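ATP-dependent CLP protease, putative (PDB 2F6I) is the catalytic domain of a ClpP-type serine protease that probably hydrolyses proteins to small peptides in an ATP-dependent manner. Local coordinates at residues L160-L165 with E174-D179. Sequence-based numbering, arbitrary orientation.
Sequences LLYHYL and ETIEKD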
loop_
_atom_site.group_PDB
_atom_site.type_symbol
_atom_site.label_atom_id
_atom_site.label_comp_id
_atom_site.label_asym_id
_atom_site.label_seq_id
_atom_site.Cartn_x
_atom_site.Cartn_y
_atom_site.Cartn_z
ATOM N N LEU C 160 30.212 11.463 25.342
ATOM C CA LEU C 160 30.592 12.859 25.173
ATOM C C LEU C 160 29.462 13.758 25.664
ATOM O O LEU C 160 29.703 14.781 26.304
ATOM C CB LEU C 160 30.903 13.140 23.699
ATOM C CG LEU C 160 31.390 14.543 23.323
ATOM C CD1 LEU C 160 32.611 14.910 24.152
ATOM C CD2 LEU C 160 31.724 14.582 21.839
ATOM N N LEU C 161 28.225 13.371 25.365
ATOM C CA LEU C 161 27.070 14.146 25.800
ATOM C C LEU C 161 27.107 14.189 27.324
ATOM O O LEU C 161 26.939 15.247 27.929
ATOM C CB LEU C 161 25.772 13.486 25.310
ATOM C CG LEU C 161 24.428 14.189 25.555
ATOM C CD1 LEU C 161 23.353 13.524 24.720
ATOM C CD2 LEU C 161 24.052 14.139 27.028
ATOM N N TYR C 162 27.340 13.031 27.936
ATOM C CA TYR C 162 27.406 12.937 29.389
ATOM C C TYR C 162 28.457 13.886 29.956
ATOM O O TYR C 162 28.195 14.593 30.927
ATOM C CB TYR C 162 27.717 11.499 29.829
ATOM C CG TYR C 162 26.654 10.482 29.456
ATOM C CD1 TYR C 162 25.301 10.827 29.453
ATOM C CD2 TYR C 162 26.999 9.170 29.128
ATOM C CE1 TYR C 162 24.318 9.891 29.130
ATOM C CE2 TYR C 162 26.025 8.226 28.805
ATOM C CZ TYR C 162 24.685 8.593 28.806
ATOM O OH TYR C 162 23.716 7.672 28.470
ATOM N N HIS C 163 29.643 13.909 29.349
ATOM C CA HIS C 163 30.708 14.789 29.819
ATOM C C HIS C 163 30.301 16.258 29.793
ATOM O O HIS C 163 30.555 16.992 30.749
ATOM C CB HIS C 163 31.982 14.599 28.990
ATOM C CG HIS C 163 32.793 13.408 29.395
ATOM N ND1 HIS C 163 32.415 12.115 29.102
ATOM C CD2 HIS C 163 33.948 13.314 30.096
ATOM C CE1 HIS C 163 33.303 11.275 29.605
ATOM N NE2 HIS C 163 34.244 11.976 30.213
ATOM N N TYR C 164 29.678 16.690 28.700
ATOM C CA TYR C 164 29.245 18.076 28.586
ATOM C C TYR C 164 28.182 18.413 29.620
ATOM O O TYR C 164 28.195 19.500 30.199
ATOM C CB TYR C 164 28.709 18.362 27.180
ATOM C CG TYR C 164 29.793 18.626 26.160
ATOM C CD1 TYR C 164 29.877 17.876 24.987
ATOM C CD2 TYR C 164 30.742 19.630 26.370
ATOM C CE1 TYR C 164 30.878 18.117 24.049
ATOM C CE2 TYR C 164 31.747 19.879 25.439
ATOM C CZ TYR C 164 31.809 19.119 24.282
ATOM O OH TYR C 164 32.804 19.363 23.361
ATOM N N LEU C 165 27.257 17.486 29.857
ATOM C CA LEU C 165 26.208 17.728 30.838
ATOM C C LEU C 165 26.834 17.798 32.224
ATOM O O LEU C 165 26.421 18.592 33.071
ATOM C CB LEU C 165 25.163 16.613 30.811
ATOM C CG LEU C 165 23.997 16.868 31.770
ATOM C CD1 LEU C 165 23.276 18.138 31.348
ATOM C CD2 LEU C 165 23.039 15.687 31.770
ATOM N N GLU C 174 29.444 9.557 36.054
ATOM C CA GLU C 174 28.854 8.305 36.521
ATOM C C GLU C 174 27.383 8.508 36.863
ATOM O O GLU C 174 26.524 7.733 36.438
ATOM C CB GLU C 174 29.595 7.788 37.759
ATOM C CG GLU C 174 31.015 7.318 37.493
ATOM C CD GLU C 174 31.887 8.407 36.898
ATOM O OE1 GLU C 174 32.026 9.476 37.530
ATOM O OE2 GLU C 174 32.433 8.189 35.795
ATOM N N THR C 175 27.103 9.551 37.636
ATOM C CA THR C 175 25.735 9.859 38.033
ATOM C C THR C 175 24.872 10.113 36.801
ATOM O O THR C 175 23.769 9.578 36.687
ATOM C CB THR C 175 25.686 11.101 38.944
ATOM O OG1 THR C 175 26.398 10.832 40.157
ATOM C CG2 THR C 175 24.246 11.467 39.276
ATOM N N ILE C 176 25.385 10.930 35.883
ATOM C CA ILE C 176 24.665 11.265 34.658
ATOM C C ILE C 176 24.284 10.003 33.895
ATOM O O ILE C 176 23.119 9.798 33.555
ATOM C CB ILE C 176 25.517 12.150 33.716
ATOM C CG1 ILE C 176 25.954 13.429 34.439
ATOM C CG2 ILE C 176 24.720 12.489 32.460
ATOM C CD1 ILE C 176 24.812 14.304 34.906
ATOM N N GLU C 177 25.275 9.160 33.627
ATOM C CA GLU C 177 25.035 7.929 32.893
ATOM C C GLU C 177 24.035 7.014 33.594
ATOM O O GLU C 177 23.103 6.510 32.966
ATOM C CB GLU C 177 26.355 7.197 32.660
ATOM C CG GLU C 177 26.202 5.856 31.980
ATOM C CD GLU C 177 27.459 5.435 31.256
ATOM O OE1 GLU C 177 28.563 5.653 31.803
ATOM O OE2 GLU C 177 27.343 4.879 30.144
ATOM N N LYS C 178 24.224 6.798 34.890
ATOM C CA LYS C 178 23.313 5.945 35.643
ATOM C C LYS C 178 21.890 6.482 35.518
ATOM O O LYS C 178 20.954 5.727 35.256
ATOM C CB LYS C 178 23.730 5.888 37.114
ATOM N N ASP C 179 21.732 7.790 35.700
ATOM C CA ASP C 179 20.417 8.410 35.605
ATOM C C ASP C 179 19.806 8.271 34.218
ATOM O O ASP C 179 18.610 8.018 34.084
ATOM C CB ASP C 179 20.483 9.891 35.993
ATOM C CG ASP C 179 20.702 10.092 37.478
ATOM O OD1 ASP C 179 20.164 9.285 38.267
ATOM O OD2 ASP C 179 21.397 11.058 37.859
#
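One face of the Tyr162 ring is covered by Glu177, whose CA sits 4.1 Å from the ring centroid and only 9° off the normal, a CH-pi contact over the face. Glu177 CB covers the same ring toward CD2 and CE2, while Ile176 CG2 reaches Tyr162 CD1 obliquely at 3.5 Å. The Glu177 side chain, extended beyond CG, crosses the tyrosine at about a right angle, and the carboxylate plane is turned 48° from the ring; Glu177 OE2 passes Tyr162 CE2 at 3.8 Å but forms its salt bridge with Lys152 of a third subunit. Ile176 CG2 also meets Leu165 CD2 at 3.7 Å, so this one methyl is shared by Tyr162 and Leu165, which makes the packing here apolar. The two segment axes approach to 9.2 Å and run at 123°, on two successive helices, 151-169 and 173-181, joined by a short connection. Tyr162 OH makes a weak hydrogen bond to Ser180 OG, and the Tyr162 side chain lies about 7 Å from that of His134, the predicted active-site histidine, placing this oblique pair of successive helices beside the probable catalytic site of the ClpP fold.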